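Local coordinates for protein PrgA (Enterococcus faecalis, PDB 6Z9K) that extends far outside the cell and provides surface exclusion that protects against unwanted conjugation, at residues 81-86 with 233-237; 93-98 with 192-197. All coordinates share one frame; numbering follows the deposited sequence. Where two conformers were deposited one is given.

Contact 1: residues 81-86 with 233-237; sequences TELLND and VASMK
Helix 70-90 of the CAP domain is crossed here by the irregular segment 233-237, a helix-on-loop contact, partly buried, that combines one direct hydrogen bond with a line of bridging waters. Asn-85 supplies the direct bond: its ND2 gives a nearly straight hydrogen bond (167°) to Ala-234 O at 2.7 Å. Ala-234 O lies in the Asn-85 amide plane, and ND2 meets a lone pair in the carbonyl plane. One helical turn back, Thr-81 turns its methyl to the loop, CG2 being 3.7 Å from Ala-234 CB. Met-236 lays its sulfur against the helix backbone, SD 3.8 Å from Glu-82 O, with Leu-83 CD2 at 4.1 Å from the same SD; chi1 (70°) sets CG between the backbone N and the carbonyl carbon and so carries SD to the helix. Waters bridge several other polar groups: one molecule spans Glu-82 O and Met-236 N, another links Glu-82 OE2 to Ser-235 N, and a third lies between Asp-86 OD1 and Met-236 O. The other end of the Asn-85 amide, OD1, accepts from Leu-96 N, while Thr-81 packs on Leu-197 of strand 196-202 and Leu-83 on Arg-168 and Leu-171 of helix 160-176.

Contact 2: residues 93-98 with 192-197; sequences LSQLSV and DGKTAL
Leu-93 CD2 sits over one face of the Asp-192 carboxylate, 3.5 Å from CG, while Ser-94 N reaches OD1 at 2.9 Å, nearly along its C-O axis. A second flat group, the peptide carbonyl of Lys-194, likewise has a leucine methyl over its face, Leu-96 CD2 lying 3.5 Å from Lys-194 C, but its donor comes differently: Ser-94 OG meets a lone pair of Lys-194 O in the carbonyl plane (2.7 Å). With OG between its own N and carbonyl carbon (chi1 55°), Ser-94 also accepts a weak bond from Gly-193 N. The segments run in nearly the same direction, 15° apart, and close in a single parallel bridge between Ser-97 and Ala-196, where Ser-97 N donates to Thr-195 O at 2.8 Å from well above the carbonyl plane and Leu-197 N donates to Ser-97 O (2.9 Å). Thr-195 and Ala-196 both face Tyr-217, a classic beta bulge opposite strand 211-217, in the region leading into 196-202, an edge strand of the three-stranded antiparallel sheet. A water joins Thr-195 O to Gln-95 O. Beside the bridge, Leu-96 CD1 meets Leu-197 CD1 at 3.9 Å. The Lys-194 chain extends away to Ser-188 O and Ser-216 OG, its side chain about 11 Å from the bound magnesium ion.

Overall arrangement
Both contacts are partly buried, their centres about 10 Å apart, with contact 2 nested inside the loop that contact 1 closes. Contact 1 includes helix 70-90, and contact 2 packs beside it; Asn-85 and Thr-81 are the helix residues that join the two. Strand 97-98 of contact 2 pairs antiparallel with 232-233, just ahead of the loop of contact 1. Their chemistry differs with position. Contact 1 sets a helix against a loop through one direct side-chain bond, waters and apolar side chains, whereas contact 2 joins two extended segments by direct backbone and serine bonds, with buried Leu-96 and Leu-197, and lies on the side nearer the magnesium site.

Contact 1: residues 81-86 with 233-237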
loop_
_atom_site.group_PDB
_atom_site.type_symbol
_atom_site.label_atom_id
_atom_site.label_comp_id
_atom_site.label_asym_id
_atom_site.label_seq_id
_atom_site.Cartn_x
_atom_site.Cartn_y
_atom_site.Cartn_z
ATOM N N THR A 81 4.587 -4.115 -0.183
ATOM C CA THR A 81 4.237 -5.286 0.640
ATOM C C THR A 81 5.317 -5.456 1.701
ATOM O O THR A 81 5.009 -5.857 2.844
ATOM C CB THR A 81 3.966 -6.512 -0.228
ATOM O OG1 THR A 81 2.953 -6.194 -1.205
ATOM C CG2 THR A 81 3.447 -7.634 0.637
ATOM N N GLU A 82 6.563 -5.195 1.374
ATOM C CA GLU A 82 7.647 -5.290 2.395
ATOM C C GLU A 82 7.348 -4.312 3.516
ATOM O O GLU A 82 7.505 -4.677 4.704
ATOM C CB GLU A 82 8.990 -4.969 1.759
ATOM C CG GLU A 82 9.585 -6.129 0.962
ATOM C CD GLU A 82 10.877 -5.790 0.251
ATOM O OE1 GLU A 82 11.249 -4.609 0.237
ATOM O OE2 GLU A 82 11.488 -6.724 -0.307
ATOM N N LEU A 83 7.010 -3.062 3.175
ATOM C CA LEU A 83 6.758 -2.083 4.246
ATOM C C LEU A 83 5.576 -2.536 5.106
ATOM O O LEU A 83 5.665 -2.438 6.366
ATOM C CB LEU A 83 6.449 -0.704 3.656
ATOM C CG LEU A 83 7.601 -0.084 2.887
ATOM C CD1 LEU A 83 7.198 1.322 2.376
ATOM C CD2 LEU A 83 8.866 -0.026 3.698
ATOM N N LEU A 84 4.492 -2.956 4.492
ATOM C CA LEU A 84 3.294 -3.324 5.259
ATOM C C LEU A 84 3.537 -4.608 6.059
ATOM O O LEU A 84 3.078 -4.687 7.212
ATOM C CB LEU A 84 2.096 -3.431 4.323
ATOM C CG LEU A 84 0.779 -3.697 5.015
ATOM C CD1 LEU A 84 0.446 -2.633 6.079
ATOM C CD2 LEU A 84 -0.344 -3.773 3.972
ATOM N N ASN A 85 4.200 -5.577 5.478
ATOM C CA ASN A 85 4.478 -6.867 6.160
ATOM C C ASN A 85 5.370 -6.610 7.381
ATOM O O ASN A 85 5.238 -7.351 8.370
ATOM C CB ASN A 85 5.148 -7.904 5.277
ATOM C CG ASN A 85 4.160 -8.688 4.445
ATOM O OD1 ASN A 85 2.974 -8.686 4.800
ATOM N ND2 ASN A 85 4.669 -9.429 3.449
ATOM N N ASP A 86 6.251 -5.632 7.324
ATOM C CA ASP A 86 7.126 -5.318 8.477
ATOM C C ASP A 86 6.207 -4.965 9.658
ATOM O O ASP A 86 6.426 -5.458 10.759
ATOM C CB ASP A 86 8.142 -4.269 8.066
ATOM C CG ASP A 86 9.046 -3.785 9.187
ATOM O OD1 ASP A 86 9.783 -4.617 9.688
ATOM O OD2 ASP A 86 8.989 -2.582 9.535
ATOM N N VAL A 233 5.879 -14.470 -0.382
ATOM C CA VAL A 233 5.795 -13.525 0.755
ATOM C C VAL A 233 6.934 -12.501 0.656
ATOM O O VAL A 233 8.128 -12.925 0.564
ATOM C CB VAL A 233 5.788 -14.275 2.098
ATOM C CG1 VAL A 233 5.778 -13.301 3.246
ATOM C CG2 VAL A 233 4.608 -15.213 2.203
ATOM N N ALA A 234 6.595 -11.210 0.666
ATOM C CA ALA A 234 7.553 -10.098 0.550
ATOM C C ALA A 234 8.059 -9.819 1.967
ATOM O O ALA A 234 7.279 -9.636 2.843
ATOM C CB ALA A 234 6.886 -8.881 -0.033
ATOM N N SER A 235 9.341 -9.903 2.190
ATOM C CA SER A 235 9.912 -9.741 3.553
ATOM C C SER A 235 11.227 -8.975 3.456
ATOM O O SER A 235 12.096 -9.406 2.688
ATOM C CB SER A 235 10.111 -11.097 4.172
ATOM O OG SER A 235 10.667 -10.957 5.473
ATOM N N MET A 236 11.357 -7.882 4.186
ATOM C CA MET A 236 12.641 -7.152 4.331
ATOM C C MET A 236 13.144 -7.387 5.760
ATOM O O MET A 236 12.315 -7.563 6.645
ATOM C CB MET A 236 12.447 -5.649 4.080
ATOM C CG MET A 236 11.654 -4.972 5.171
ATOM S SD MET A 236 11.047 -3.307 4.852
ATOM C CE MET A 236 12.350 -2.624 3.863
ATOM N N LYS A 237 14.460 -7.318 6.006
ATOM C CA LYS A 237 14.983 -7.409 7.401
ATOM C C LYS A 237 14.478 -6.187 8.157
ATOM O O LYS A 237 14.481 -5.113 7.550
ATOM C CB LYS A 237 16.510 -7.505 7.416
ATOM C CG LYS A 237 17.058 -8.923 7.526
ATOM C CD LYS A 237 17.851 -9.157 8.810
ATOM C CE LYS A 237 18.158 -10.614 9.091
ATOM N NZ LYS A 237 19.427 -11.047 8.455
HETATM O O HOH W 1 8.846 -7.060 5.414
HETATM O O HOH W 2 10.761 -9.381 -0.416
HETATM O O HOH W 3 14.137 -7.462 0.933
HETATM O O HOH W 4 10.371 -7.034 8.557
#

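Contact 2: residues 93-98 with 192-197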
loop_
_atom_site.group_PDB
_atom_site.type_symbol
_atom_site.label_atom_id
_atom_site.label_comp_id
_atom_site.label_asym_id
_atom_site.label_seq_id
_atom_site.Cartn_x
_atom_site.Cartn_y
_atom_site.Cartn_z
ATOM N N LEU A 93 0.307 -10.516 12.732
ATOM C CA LEU A 93 -0.729 -10.680 11.679
ATOM C C LEU A 93 -0.191 -11.466 10.485
ATOM O O LEU A 93 1.042 -11.485 10.241
ATOM C CB LEU A 93 -1.144 -9.285 11.233
ATOM C CG LEU A 93 -1.852 -8.425 12.265
ATOM C CD1 LEU A 93 -1.920 -7.000 11.814
ATOM C CD2 LEU A 93 -3.223 -8.962 12.507
ATOM N N SER A 94 -1.086 -12.101 9.715
ATOM C CA SER A 94 -0.666 -12.901 8.559
ATOM C C SER A 94 0.160 -12.024 7.631
ATOM O O SER A 94 -0.158 -10.790 7.496
ATOM C CB SER A 94 -1.898 -13.487 7.859
ATOM O OG SER A 94 -2.813 -12.429 7.504
ATOM N N GLN A 95 1.139 -12.612 6.975
ATOM C CA GLN A 95 2.086 -11.961 6.048
ATOM C C GLN A 95 1.508 -12.021 4.638
ATOM O O GLN A 95 0.853 -13.002 4.310
ATOM C CB GLN A 95 3.420 -12.690 6.085
ATOM C CG GLN A 95 4.113 -12.585 7.422
ATOM C CD GLN A 95 4.394 -11.146 7.720
ATOM O OE1 GLN A 95 3.585 -10.490 8.382
ATOM N NE2 GLN A 95 5.501 -10.650 7.191
ATOM N N LEU A 96 1.731 -11.001 3.843
ATOM C CA LEU A 96 1.120 -10.886 2.498
ATOM C C LEU A 96 2.110 -11.337 1.444
ATOM O O LEU A 96 3.286 -11.053 1.544
ATOM C CB LEU A 96 0.668 -9.446 2.255
ATOM C CG LEU A 96 -0.138 -8.821 3.396
ATOM C CD1 LEU A 96 -0.322 -7.342 3.219
ATOM C CD2 LEU A 96 -1.493 -9.462 3.563
ATOM N N SER A 97 1.580 -11.997 0.423
ATOM C CA SER A 97 2.298 -12.401 -0.793
ATOM C C SER A 97 2.089 -11.336 -1.854
ATOM O O SER A 97 1.112 -10.574 -1.730
ATOM C CB SER A 97 1.832 -13.741 -1.276
ATOM O OG SER A 97 0.475 -13.721 -1.687
ATOM N N VAL A 98 2.982 -11.335 -2.843
ATOM C CA VAL A 98 2.788 -10.714 -4.162
ATOM C C VAL A 98 2.767 -11.844 -5.179
ATOM O O VAL A 98 3.628 -12.714 -5.144
ATOM C CB VAL A 98 3.894 -9.703 -4.434
ATOM C CG1 VAL A 98 3.763 -9.160 -5.842
ATOM C CG2 VAL A 98 3.821 -8.587 -3.418
ATOM N N ASP A 192 -6.653 -9.071 9.890
ATOM C CA ASP A 192 -5.955 -10.381 9.981
ATOM C C ASP A 192 -6.596 -11.295 8.917
ATOM O O ASP A 192 -7.746 -11.054 8.471
ATOM C CB ASP A 192 -5.869 -10.976 11.399
ATOM C CG ASP A 192 -4.723 -11.964 11.672
ATOM O OD1 ASP A 192 -3.822 -12.250 10.774
ATOM O OD2 ASP A 192 -4.699 -12.457 12.847
ATOM N N GLY A 193 -5.803 -12.205 8.413
ATOM C CA GLY A 193 -6.200 -13.249 7.474
ATOM C C GLY A 193 -5.961 -12.840 6.034
ATOM O O GLY A 193 -6.060 -13.700 5.152
ATOM N N LYS A 194 -5.581 -11.601 5.773
ATOM C CA LYS A 194 -5.158 -11.242 4.404
ATOM C C LYS A 194 -3.891 -11.988 4.016
ATOM O O LYS A 194 -3.022 -12.282 4.864
ATOM C CB LYS A 194 -5.021 -9.739 4.264
ATOM C CG LYS A 194 -6.352 -9.026 4.164
ATOM C CD LYS A 194 -6.162 -7.549 3.903
ATOM C CE LYS A 194 -7.467 -6.834 3.680
ATOM N NZ LYS A 194 -7.254 -5.398 3.401
ATOM N N THR A 195 -3.787 -12.359 2.771
ATOM C CA THR A 195 -2.655 -13.171 2.303
ATOM C C THR A 195 -2.025 -12.594 1.054
ATOM O O THR A 195 -0.997 -13.151 0.660
ATOM C CB THR A 195 -3.113 -14.610 2.023
ATOM O OG1 THR A 195 -4.041 -14.635 0.953
ATOM C CG2 THR A 195 -3.655 -15.231 3.287
ATOM N N ALA A 196 -2.577 -11.527 0.432
ATOM C CA ALA A 196 -2.055 -11.097 -0.876
ATOM C C ALA A 196 -2.242 -9.598 -1.048
ATOM O O ALA A 196 -3.188 -9.024 -0.468
ATOM C CB ALA A 196 -2.756 -11.841 -1.993
ATOM N N LEU A 197 -1.322 -8.984 -1.760
ATOM C CA LEU A 197 -1.391 -7.532 -2.048
ATOM C C LEU A 197 -0.878 -7.290 -3.459
ATOM O O LEU A 197 0.079 -7.908 -3.901
ATOM C CB LEU A 197 -0.574 -6.776 -0.992
ATOM C CG LEU A 197 -0.742 -5.261 -1.018
ATOM C CD1 LEU A 197 -0.500 -4.692 0.361
ATOM C CD2 LEU A 197 0.222 -4.604 -1.984
HETATM O O HOH W 5 0.738 -15.059 2.180
#